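Local coordinates for putative sugar ABC transport system, substrate-binding protein (Bordetella parapertussis, PDB 5IX8) that probably binds a carbohydrate in the periplasm and hands it to an ABC transporter for import, at residues P15-V23 with F70-S81; Y57-Q68 with L80-V91. All coordinates share one frame; numbering follows the deposited sequence.

Contact 1: P15-V23 with F70-S81; sequences PLKLGVTVV and FKTLGVDYAVLS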
loop_
_atom_site.group_PDB
_atom_site.type_symbol
_atom_site.label_atom_id
_atom_site.label_comp_id
_atom_site.label_asym_id
_atom_site.label_seq_id
_atom_site.Cartn_x
_atom_site.Cartn_y
_atom_site.Cartn_z
ATOM N N PRO A 15 -9.226 -26.623 -10.288
ATOM C CA PRO A 15 -7.856 -26.314 -9.840
ATOM C C PRO A 15 -7.490 -24.879 -10.181
ATOM O O PRO A 15 -7.756 -24.394 -11.286
ATOM C CB PRO A 15 -6.982 -27.310 -10.608
ATOM C CG PRO A 15 -7.916 -28.464 -10.912
ATOM C CD PRO A 15 -9.309 -27.881 -11.051
ATOM N N LEU A 16 -6.891 -24.194 -9.217
ATOM C CA LEU A 16 -6.583 -22.780 -9.360
ATOM C C LEU A 16 -5.219 -22.521 -8.744
ATOM O O LEU A 16 -5.039 -22.698 -7.535
ATOM C CB LEU A 16 -7.667 -21.925 -8.697
ATOM C CG LEU A 16 -7.749 -20.444 -9.124
ATOM C CD1 LEU A 16 -9.020 -19.821 -8.582
ATOM C CD2 LEU A 16 -6.488 -19.597 -8.721
ATOM N N LYS A 17 -4.264 -22.108 -9.568
ATOM C CA LYS A 17 -2.893 -21.843 -9.128
ATOM C C LYS A 17 -2.563 -20.369 -9.284
ATOM O O LYS A 17 -2.846 -19.764 -10.330
ATOM C CB LYS A 17 -1.881 -22.675 -9.941
ATOM C CG LYS A 17 -2.058 -24.180 -9.781
ATOM C CD LYS A 17 -1.337 -24.963 -10.922
ATOM C CE LYS A 17 0.150 -24.881 -10.853
ATOM N NZ LYS A 17 0.852 -26.116 -11.404
ATOM N N LEU A 18 -1.968 -19.792 -8.250
ATOM C CA LEU A 18 -1.532 -18.401 -8.268
ATOM C C LEU A 18 -0.015 -18.313 -8.205
ATOM O O LEU A 18 0.627 -19.057 -7.451
ATOM C CB LEU A 18 -2.089 -17.609 -7.070
ATOM C CG LEU A 18 -3.599 -17.593 -6.855
ATOM C CD1 LEU A 18 -3.954 -16.933 -5.490
ATOM C CD2 LEU A 18 -4.221 -16.844 -7.964
ATOM N N GLY A 19 0.551 -17.361 -8.934
ATOM C CA GLY A 19 1.922 -16.907 -8.692
ATOM C C GLY A 19 1.848 -15.457 -8.265
ATOM O O GLY A 19 1.097 -14.687 -8.851
ATOM N N VAL A 20 2.642 -15.090 -7.251
ATOM C CA VAL A 20 2.596 -13.761 -6.634
ATOM C C VAL A 20 3.975 -13.129 -6.720
ATOM O O VAL A 20 4.962 -13.739 -6.295
ATOM C CB VAL A 20 2.171 -13.840 -5.153
ATOM C CG1 VAL A 20 2.146 -12.428 -4.504
ATOM C CG2 VAL A 20 0.844 -14.579 -4.991
ATOM N N THR A 21 4.051 -11.897 -7.233
ATOM C CA THR A 21 5.276 -11.116 -7.078
ATOM C C THR A 21 4.959 -9.725 -6.533
ATOM O O THR A 21 4.102 -9.015 -7.065
ATOM C CB THR A 21 6.069 -11.028 -8.394
ATOM O OG1 THR A 21 7.189 -10.175 -8.194
ATOM C CG2 THR A 21 5.224 -10.512 -9.561
ATOM N N VAL A 22 5.665 -9.330 -5.475
ATOM C CA VAL A 22 5.487 -8.021 -4.866
ATOM C C VAL A 22 6.843 -7.344 -4.805
ATOM O O VAL A 22 7.863 -7.945 -5.131
ATOM C CB VAL A 22 4.860 -8.112 -3.465
ATOM C CG1 VAL A 22 3.400 -8.613 -3.545
ATOM C CG2 VAL A 22 5.739 -8.984 -2.519
ATOM N N VAL A 23 6.855 -6.074 -4.371
ATOM C CA VAL A 23 8.096 -5.303 -4.426
ATOM C C VAL A 23 9.108 -5.841 -3.422
ATOM O O VAL A 23 10.279 -6.087 -3.756
ATOM C CB VAL A 23 7.835 -3.800 -4.185
ATOM C CG1 VAL A 23 9.175 -3.028 -4.276
ATOM C CG2 VAL A 23 6.822 -3.262 -5.199
ATOM N N PHE A 70 6.217 -17.705 -14.210
ATOM C CA PHE A 70 4.875 -18.191 -13.891
ATOM C C PHE A 70 4.233 -18.874 -15.097
ATOM O O PHE A 70 3.418 -19.790 -14.933
ATOM C CB PHE A 70 3.981 -17.044 -13.417
ATOM C CG PHE A 70 4.419 -16.386 -12.116
ATOM C CD1 PHE A 70 5.389 -16.949 -11.288
ATOM C CD2 PHE A 70 3.821 -15.195 -11.717
ATOM C CE1 PHE A 70 5.759 -16.323 -10.099
ATOM C CE2 PHE A 70 4.172 -14.580 -10.531
ATOM C CZ PHE A 70 5.162 -15.131 -9.727
ATOM N N LYS A 71 4.585 -18.440 -16.308
ATOM C CA LYS A 71 4.074 -19.071 -17.519
ATOM C C LYS A 71 4.454 -20.540 -17.568
ATOM O O LYS A 71 3.629 -21.404 -17.882
ATOM C CB LYS A 71 4.625 -18.346 -18.749
ATOM C CG LYS A 71 3.591 -17.843 -19.718
ATOM C CD LYS A 71 4.183 -17.581 -21.118
ATOM C CE LYS A 71 5.037 -16.341 -21.181
ATOM N NZ LYS A 71 5.447 -16.011 -22.602
ATOM N N THR A 72 5.720 -20.832 -17.276
ATOM C CA THR A 72 6.201 -22.198 -17.284
ATOM C C THR A 72 5.623 -23.009 -16.141
ATOM O O THR A 72 5.493 -24.229 -16.262
ATOM C CB THR A 72 7.720 -22.181 -17.214
ATOM O OG1 THR A 72 8.203 -21.116 -18.045
ATOM C CG2 THR A 72 8.279 -23.501 -17.672
ATOM N N LEU A 73 5.280 -22.367 -15.022
ATOM C CA LEU A 73 4.736 -23.105 -13.892
ATOM C C LEU A 73 3.250 -23.373 -14.036
ATOM O O LEU A 73 2.671 -24.036 -13.177
ATOM C CB LEU A 73 4.989 -22.351 -12.587
ATOM C CG LEU A 73 6.459 -22.211 -12.222
ATOM C CD1 LEU A 73 6.640 -21.176 -11.139
ATOM C CD2 LEU A 73 7.059 -23.553 -11.804
ATOM N N GLY A 74 2.620 -22.870 -15.088
ATOM C CA GLY A 74 1.214 -23.159 -15.307
ATOM C C GLY A 74 0.281 -22.485 -14.327
ATOM O O GLY A 74 -0.793 -23.020 -14.019
ATOM N N VAL A 75 0.650 -21.320 -13.828
ATOM C CA VAL A 75 -0.295 -20.604 -12.986
ATOM C C VAL A 75 -1.504 -20.163 -13.814
ATOM O O VAL A 75 -1.450 -20.035 -15.038
ATOM C CB VAL A 75 0.375 -19.411 -12.290
ATOM C CG1 VAL A 75 1.664 -19.830 -11.594
ATOM C CG2 VAL A 75 0.612 -18.286 -13.238
ATOM N N ASP A 76 -2.619 -19.960 -13.129
ATOM C CA ASP A 76 -3.827 -19.431 -13.755
ATOM C C ASP A 76 -3.932 -17.922 -13.637
ATOM O O ASP A 76 -4.436 -17.262 -14.562
ATOM C CB ASP A 76 -5.059 -20.094 -13.129
ATOM C CG ASP A 76 -5.035 -21.614 -13.318
ATOM O OD1 ASP A 76 -5.211 -22.044 -14.467
ATOM O OD2 ASP A 76 -4.825 -22.374 -12.357
ATOM N N TYR A 77 -3.411 -17.366 -12.548
ATOM C CA TYR A 77 -3.360 -15.931 -12.318
ATOM C C TYR A 77 -1.992 -15.568 -11.792
ATOM O O TYR A 77 -1.436 -16.268 -10.938
ATOM C CB TYR A 77 -4.396 -15.439 -11.304
ATOM C CG TYR A 77 -5.794 -15.721 -11.756
ATOM C CD1 TYR A 77 -6.379 -16.945 -11.505
ATOM C CD2 TYR A 77 -6.538 -14.763 -12.444
ATOM C CE1 TYR A 77 -7.651 -17.223 -11.952
ATOM C CE2 TYR A 77 -7.826 -15.037 -12.879
ATOM C CZ TYR A 77 -8.373 -16.269 -12.630
ATOM O OH TYR A 77 -9.635 -16.569 -13.082
ATOM N N ALA A 78 -1.474 -14.456 -12.281
ATOM C CA ALA A 78 -0.334 -13.788 -11.674
ATOM C C ALA A 78 -0.867 -12.659 -10.822
ATOM O O ALA A 78 -1.775 -11.955 -11.249
ATOM C CB ALA A 78 0.583 -13.226 -12.766
ATOM N N VAL A 79 -0.325 -12.487 -9.618
ATOM C CA VAL A 79 -0.706 -11.392 -8.730
ATOM C C VAL A 79 0.498 -10.469 -8.612
ATOM O O VAL A 79 1.591 -10.928 -8.282
ATOM C CB VAL A 79 -1.128 -11.922 -7.347
ATOM C CG1 VAL A 79 -1.481 -10.763 -6.394
ATOM C CG2 VAL A 79 -2.269 -12.922 -7.489
ATOM N N LEU A 80 0.308 -9.180 -8.897
ATOM C CA LEU A 80 1.409 -8.259 -9.134
ATOM C C LEU A 80 1.257 -7.009 -8.275
ATOM O O LEU A 80 0.241 -6.316 -8.370
ATOM C CB LEU A 80 1.452 -7.862 -10.618
ATOM C CG LEU A 80 2.410 -6.726 -10.962
ATOM C CD1 LEU A 80 3.862 -7.148 -10.625
ATOM C CD2 LEU A 80 2.211 -6.337 -12.455
ATOM N N SER A 81 2.270 -6.726 -7.453
ATOM C CA SER A 81 2.513 -5.391 -6.894
ATOM C C SER A 81 3.793 -4.890 -7.533
ATOM O O SER A 81 4.867 -5.421 -7.222
ATOM C CB SER A 81 2.670 -5.432 -5.373
ATOM O OG SER A 81 1.522 -5.943 -4.731
#
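Strands 17-22 and 77-80 run side by side in parallel, their short axes 4.6 Å apart at the closest and inclined by 21°. L18 pairs with Y77, G19 with A78, V20 with V79 and T21 with L80, and the backbone bonds alternate between the strands: G19 N to Y77 O, V79 N to G19 O, T21 N to V79 O and S81 N to T21 O. Where 77-80 begins, the K17 backbone is held at both its O and its N. K17 O takes a 2.8 Å bond from D76 N and a weak one from Y77 N, while K17 N gives a 2.9 Å bond to D76 OD2, received on the anti lone pair. The K17 side chain bends at chi3 (69°) and brings NZ to a weak bond with L73 O, at the end of helix 60-73, which G74 closes with a Schellman motif. On the face carrying T21 and L80, the F70 ring lies over G19, whose CA makes a CH-pi contact 3.8 Å from the ring centroid. T21 CG2 meets L80 CD1 on the same face. On the opposite face, carrying L18, V20, Y77 and V79, L18 CD2 packs 3.6 Å from Y77 CB and V20 CG2 against V79, beneath helix 254-270, where Y77 OH bonds E268. Neighbouring parallel strands with helices on both faces mark the Rossmann-like alpha/beta lobe of periplasmic binding proteins.

Contact 2: Y57-Q68 with L80-V91; sequences YGNVQQQFAQLQ and LSPAAYSGYDPV. With EDO (1,2-ethanediol), chain E.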
loop_
_atom_site.group_PDB
_atom_site.type_symbol
_atom_site.label_atom_id
_atom_site.label_comp_id
_atom_site.label_asym_id
_atom_site.label_seq_id
_atom_site.Cartn_x
_atom_site.Cartn_y
_atom_site.Cartn_z
ATOM N N TYR A 57 12.168 -1.056 -5.049
ATOM C CA TYR A 57 11.529 -0.259 -6.099
ATOM C C TYR A 57 12.522 -0.048 -7.240
ATOM O O TYR A 57 13.730 0.108 -7.017
ATOM C CB TYR A 57 11.045 1.083 -5.559
ATOM C CG TYR A 57 9.893 0.891 -4.616
ATOM C CD1 TYR A 57 8.613 0.616 -5.103
ATOM C CD2 TYR A 57 10.081 0.962 -3.241
ATOM C CE1 TYR A 57 7.557 0.435 -4.232
ATOM C CE2 TYR A 57 9.026 0.770 -2.361
ATOM C CZ TYR A 57 7.775 0.492 -2.860
ATOM O OH TYR A 57 6.728 0.323 -1.994
ATOM N N GLY A 58 12.021 -0.110 -8.471
ATOM C CA GLY A 58 12.866 -0.008 -9.649
ATOM C C GLY A 58 13.387 -1.324 -10.194
ATOM O O GLY A 58 13.932 -1.328 -11.307
ATOM N N ASN A 59 13.236 -2.437 -9.455
ATOM C CA ASN A 59 13.701 -3.752 -9.901
ATOM C C ASN A 59 12.693 -4.388 -10.856
ATOM O O ASN A 59 12.126 -5.457 -10.620
ATOM C CB ASN A 59 13.966 -4.659 -8.701
ATOM C CG ASN A 59 15.305 -4.377 -8.066
ATOM O OD1 ASN A 59 15.988 -3.418 -8.465
ATOM N ND2 ASN A 59 15.707 -5.204 -7.101
ATOM N N VAL A 60 12.490 -3.702 -11.979
ATOM C CA VAL A 60 11.442 -4.088 -12.903
ATOM C C VAL A 60 11.828 -5.347 -13.686
ATOM O O VAL A 60 11.002 -6.250 -13.867
ATOM C CB VAL A 60 11.135 -2.876 -13.798
ATOM C CG1 VAL A 60 10.222 -3.249 -14.895
ATOM C CG2 VAL A 60 10.488 -1.789 -12.958
ATOM N N GLN A 61 13.089 -5.448 -14.134
ATOM C CA GLN A 61 13.516 -6.631 -14.886
ATOM C C GLN A 61 13.391 -7.899 -14.050
ATOM O O GLN A 61 12.993 -8.957 -14.563
ATOM C CB GLN A 61 14.950 -6.439 -15.381
ATOM C CG GLN A 61 15.060 -5.407 -16.523
ATOM C CD GLN A 61 14.315 -5.856 -17.787
ATOM O OE1 GLN A 61 14.258 -7.054 -18.100
ATOM N NE2 GLN A 61 13.724 -4.902 -18.503
ATOM N N GLN A 62 13.711 -7.809 -12.752
ATOM C CA GLN A 62 13.537 -8.948 -11.857
ATOM C C GLN A 62 12.098 -9.440 -11.875
ATOM O O GLN A 62 11.845 -10.650 -11.925
ATOM C CB GLN A 62 13.946 -8.562 -10.432
ATOM C CG GLN A 62 15.452 -8.360 -10.234
ATOM C CD GLN A 62 15.969 -6.949 -10.595
ATOM O OE1 GLN A 62 15.336 -6.179 -11.324
ATOM N NE2 GLN A 62 17.151 -6.623 -10.073
ATOM N N GLN A 63 11.137 -8.511 -11.860
ATOM C CA GLN A 63 9.737 -8.921 -11.859
ATOM C C GLN A 63 9.301 -9.438 -13.215
ATOM O O GLN A 63 8.485 -10.357 -13.281
ATOM C CB GLN A 63 8.834 -7.770 -11.418
ATOM C CG GLN A 63 8.771 -7.645 -9.957
ATOM C CD GLN A 63 7.664 -6.735 -9.501
ATOM O OE1 GLN A 63 7.458 -5.643 -10.045
ATOM N NE2 GLN A 63 6.956 -7.167 -8.489
ATOM N N PHE A 64 9.798 -8.847 -14.311
ATOM C CA PHE A 64 9.448 -9.393 -15.626
ATOM C C PHE A 64 9.843 -10.862 -15.703
ATOM O O PHE A 64 9.091 -11.701 -16.224
ATOM C CB PHE A 64 10.170 -8.639 -16.743
ATOM C CG PHE A 64 9.730 -7.209 -16.946
ATOM C CD1 PHE A 64 8.632 -6.669 -16.317
ATOM C CD2 PHE A 64 10.492 -6.397 -17.776
ATOM C CE1 PHE A 64 8.247 -5.362 -16.550
ATOM C CE2 PHE A 64 10.145 -5.080 -18.004
ATOM C CZ PHE A 64 9.018 -4.554 -17.403
ATOM N N ALA A 65 11.041 -11.186 -15.211
ATOM C CA ALA A 65 11.507 -12.566 -15.264
ATOM C C ALA A 65 10.634 -13.462 -14.403
ATOM O O ALA A 65 10.352 -14.615 -14.773
ATOM C CB ALA A 65 12.970 -12.646 -14.830
ATOM N N GLN A 66 10.194 -12.947 -13.253
ATOM C CA GLN A 66 9.332 -13.735 -12.378
ATOM C C GLN A 66 7.991 -14.008 -13.041
ATOM O O GLN A 66 7.472 -15.125 -12.961
ATOM C CB GLN A 66 9.139 -13.021 -11.038
ATOM C CG GLN A 66 10.423 -13.063 -10.198
ATOM C CD GLN A 66 10.471 -11.991 -9.155
ATOM O OE1 GLN A 66 9.539 -11.185 -9.037
ATOM N NE2 GLN A 66 11.570 -11.961 -8.381
ATOM N N LEU A 67 7.406 -13.000 -13.684
ATOM C CA LEU A 67 6.130 -13.202 -14.359
ATOM C C LEU A 67 6.278 -14.201 -15.502
ATOM O O LEU A 67 5.422 -15.061 -15.702
ATOM C CB LEU A 67 5.607 -11.859 -14.868
ATOM C CG LEU A 67 5.187 -10.918 -13.723
ATOM C CD1 LEU A 67 5.086 -9.442 -14.179
ATOM C CD2 LEU A 67 3.857 -11.375 -13.132
ATOM N N GLN A 68 7.392 -14.128 -16.233
ATOM C CA GLN A 68 7.650 -15.109 -17.278
ATOM C C GLN A 68 7.764 -16.518 -16.721
ATOM O O GLN A 68 7.249 -17.471 -17.323
ATOM C CB GLN A 68 8.911 -14.713 -18.034
ATOM C CG GLN A 68 8.636 -13.530 -18.940
ATOM C CD GLN A 68 7.735 -13.930 -20.091
ATOM O OE1 GLN A 68 7.860 -15.048 -20.637
ATOM N NE2 GLN A 68 6.802 -13.036 -20.461
ATOM N N LEU A 80 0.308 -9.180 -8.897
ATOM C CA LEU A 80 1.409 -8.259 -9.134
ATOM C C LEU A 80 1.257 -7.009 -8.275
ATOM O O LEU A 80 0.241 -6.316 -8.370
ATOM C CB LEU A 80 1.452 -7.862 -10.618
ATOM C CG LEU A 80 2.410 -6.726 -10.962
ATOM C CD1 LEU A 80 3.862 -7.148 -10.625
ATOM C CD2 LEU A 80 2.211 -6.337 -12.455
ATOM N N SER A 81 2.270 -6.726 -7.453
ATOM C CA SER A 81 2.513 -5.391 -6.894
ATOM C C SER A 81 3.793 -4.890 -7.533
ATOM O O SER A 81 4.867 -5.421 -7.222
ATOM C CB SER A 81 2.670 -5.432 -5.373
ATOM O OG SER A 81 1.522 -5.943 -4.731
ATOM N N PRO A 82 3.746 -3.895 -8.415
ATOM C CA PRO A 82 4.902 -3.620 -9.280
ATOM C C PRO A 82 5.950 -2.720 -8.639
ATOM O O PRO A 82 5.657 -1.853 -7.816
ATOM C CB PRO A 82 4.256 -2.924 -10.490
ATOM C CG PRO A 82 3.123 -2.136 -9.854
ATOM C CD PRO A 82 2.581 -3.052 -8.750
ATOM N N ALA A 83 7.189 -2.919 -9.066
ATOM C CA ALA A 83 8.308 -2.108 -8.590
ATOM C C ALA A 83 8.400 -0.751 -9.282
ATOM O O ALA A 83 9.265 0.060 -8.929
ATOM C CB ALA A 83 9.621 -2.863 -8.771
ATOM N N ALA A 84 7.566 -0.509 -10.274
ATOM C CA ALA A 84 7.440 0.789 -10.916
ATOM C C ALA A 84 6.053 0.836 -11.521
ATOM O O ALA A 84 5.460 -0.206 -11.814
ATOM C CB ALA A 84 8.476 0.997 -12.018
ATOM N N TYR A 85 5.548 2.054 -11.739
ATOM C CA TYR A 85 4.195 2.186 -12.281
ATOM C C TYR A 85 4.139 1.702 -13.722
ATOM O O TYR A 85 3.230 0.950 -14.100
ATOM C CB TYR A 85 3.722 3.630 -12.193
ATOM C CG TYR A 85 2.289 3.871 -12.664
ATOM C CD1 TYR A 85 1.199 3.172 -12.092
ATOM C CD2 TYR A 85 2.009 4.841 -13.628
ATOM C CE1 TYR A 85 -0.131 3.435 -12.477
ATOM C CE2 TYR A 85 0.708 5.111 -14.001
ATOM C CZ TYR A 85 -0.368 4.402 -13.437
ATOM O OH TYR A 85 -1.642 4.702 -13.845
ATOM N N SER A 86 5.098 2.128 -14.538
ATOM C CA SER A 86 5.063 1.923 -15.982
ATOM C C SER A 86 6.020 0.823 -16.424
ATOM O O SER A 86 7.014 0.513 -15.760
ATOM C CB SER A 86 5.383 3.229 -16.727
ATOM O OG SER A 86 4.378 4.212 -16.479
ATOM N N GLY A 87 5.693 0.235 -17.569
ATOM C CA GLY A 87 6.537 -0.733 -18.238
ATOM C C GLY A 87 6.060 -2.179 -18.192
ATOM O O GLY A 87 6.734 -3.045 -18.761
ATOM N N TYR A 88 4.951 -2.475 -17.512
ATOM C CA TYR A 88 4.469 -3.844 -17.356
ATOM C C TYR A 88 3.424 -4.234 -18.387
ATOM O O TYR A 88 3.034 -5.403 -18.430
ATOM C CB TYR A 88 3.878 -4.054 -15.947
ATOM C CG TYR A 88 4.960 -4.074 -14.892
ATOM C CD1 TYR A 88 5.553 -2.895 -14.460
ATOM C CD2 TYR A 88 5.394 -5.272 -14.332
ATOM C CE1 TYR A 88 6.526 -2.893 -13.505
ATOM C CE2 TYR A 88 6.397 -5.280 -13.348
ATOM C CZ TYR A 88 6.964 -4.086 -12.964
ATOM O OH TYR A 88 7.943 -4.064 -12.018
ATOM N N ASP A 89 2.943 -3.307 -19.213
ATOM C CA ASP A 89 1.891 -3.723 -20.138
ATOM C C ASP A 89 2.364 -4.835 -21.077
ATOM O O ASP A 89 1.597 -5.788 -21.277
ATOM C CB ASP A 89 1.335 -2.518 -20.909
ATOM C CG ASP A 89 0.050 -2.836 -21.650
ATOM O OD1 ASP A 89 -0.967 -3.099 -20.994
ATOM O OD2 ASP A 89 0.059 -2.809 -22.902
ATOM N N PRO A 90 3.580 -4.814 -21.646
ATOM C CA PRO A 90 3.967 -5.935 -22.534
ATOM C C PRO A 90 3.951 -7.283 -21.851
ATOM O O PRO A 90 3.510 -8.271 -22.459
ATOM C CB PRO A 90 5.382 -5.558 -23.003
ATOM C CG PRO A 90 5.400 -4.064 -22.900
ATOM C CD PRO A 90 4.588 -3.734 -21.670
ATOM N N VAL A 91 4.427 -7.372 -20.611
ATOM C CA VAL A 91 4.458 -8.680 -19.968
ATOM C C VAL A 91 3.062 -9.105 -19.546
ATOM O O VAL A 91 2.724 -10.290 -19.613
ATOM C CB VAL A 91 5.451 -8.719 -18.788
ATOM C CG1 VAL A 91 5.024 -7.846 -17.625
ATOM C CG2 VAL A 91 5.634 -10.148 -18.328
HETATM C C1 EDO E . 12.823 -1.031 -1.360
HETATM O O1 EDO E . 13.231 -0.162 -2.432
HETATM C C2 EDO E . 12.784 -0.255 -0.046
HETATM O O2 EDO E . 11.687 0.658 -0.085
#
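The amide of Q63, one turn into helix 60-73, reaches across and bonds to the backbone of the loop after strand 77-80 with both its oxygen and its nitrogen. This is the strand-to-helix turn of a periplasmic binding protein lobe, at the C-terminal ends of the strands of its parallel sheet. Q63 NE2 bonds S81 O at 3.0 Å, almost straight at its hydrogen (173°) and in the plane of the amide, although it arrives above the carbonyl plane of S81. Q63 OE1 accepts A83 N at 2.9 Å and lies 2.6 Å from Y88 OH. With CG beside its own backbone N (chi1 -82°) and the chain extended beyond it, Q63 spans the gap, and partners on both amide ends fix the rotation of the group. A83 O in turn receives G58 N, joining the loop just ahead of the helix to the same turn.

The Y88 ring is wedged between two neighbours. P82 CB sits over one face; over the other comes the edge of F64, an edge-to-face (T-shaped) pair with centroids 5.0 Å apart and planes at 79°. V60 extends the apolar patch, its CG2 lying 3.6 Å from A84 CB. Further along the helix, L67 and F64 pack on V91 of helix 89-97. At the other end Y57, whose OH bonds Y30, meets an ethanediol, probably from the crystallisation liquor: Y57 N donates a 3.0 Å bond to its O1.

The two contacts lie in the same lobe, their centres about 13 Å apart, and share L80 and S81 as well as helix 60-73. Their segments alternate along the chain: 15-23, then 57-68, then 70-81, which overlaps 80-91. Contact 1 joins two inner strands of the six-stranded parallel sheet; contact 2 sets helix 60-73 against the turn leading from strand 77-80 into helix 89-97. T21 connects them, its OG1 2.7 Å from Q66 OE1 and 3.0 Å from Q63 NE2, both probable hydrogen bonds. Sheet, covering helix and the loop after strand 77-80 thus meet at the C-terminal ends of the strands, where binding proteins of this class typically receive their ligand in the cleft between the lobes.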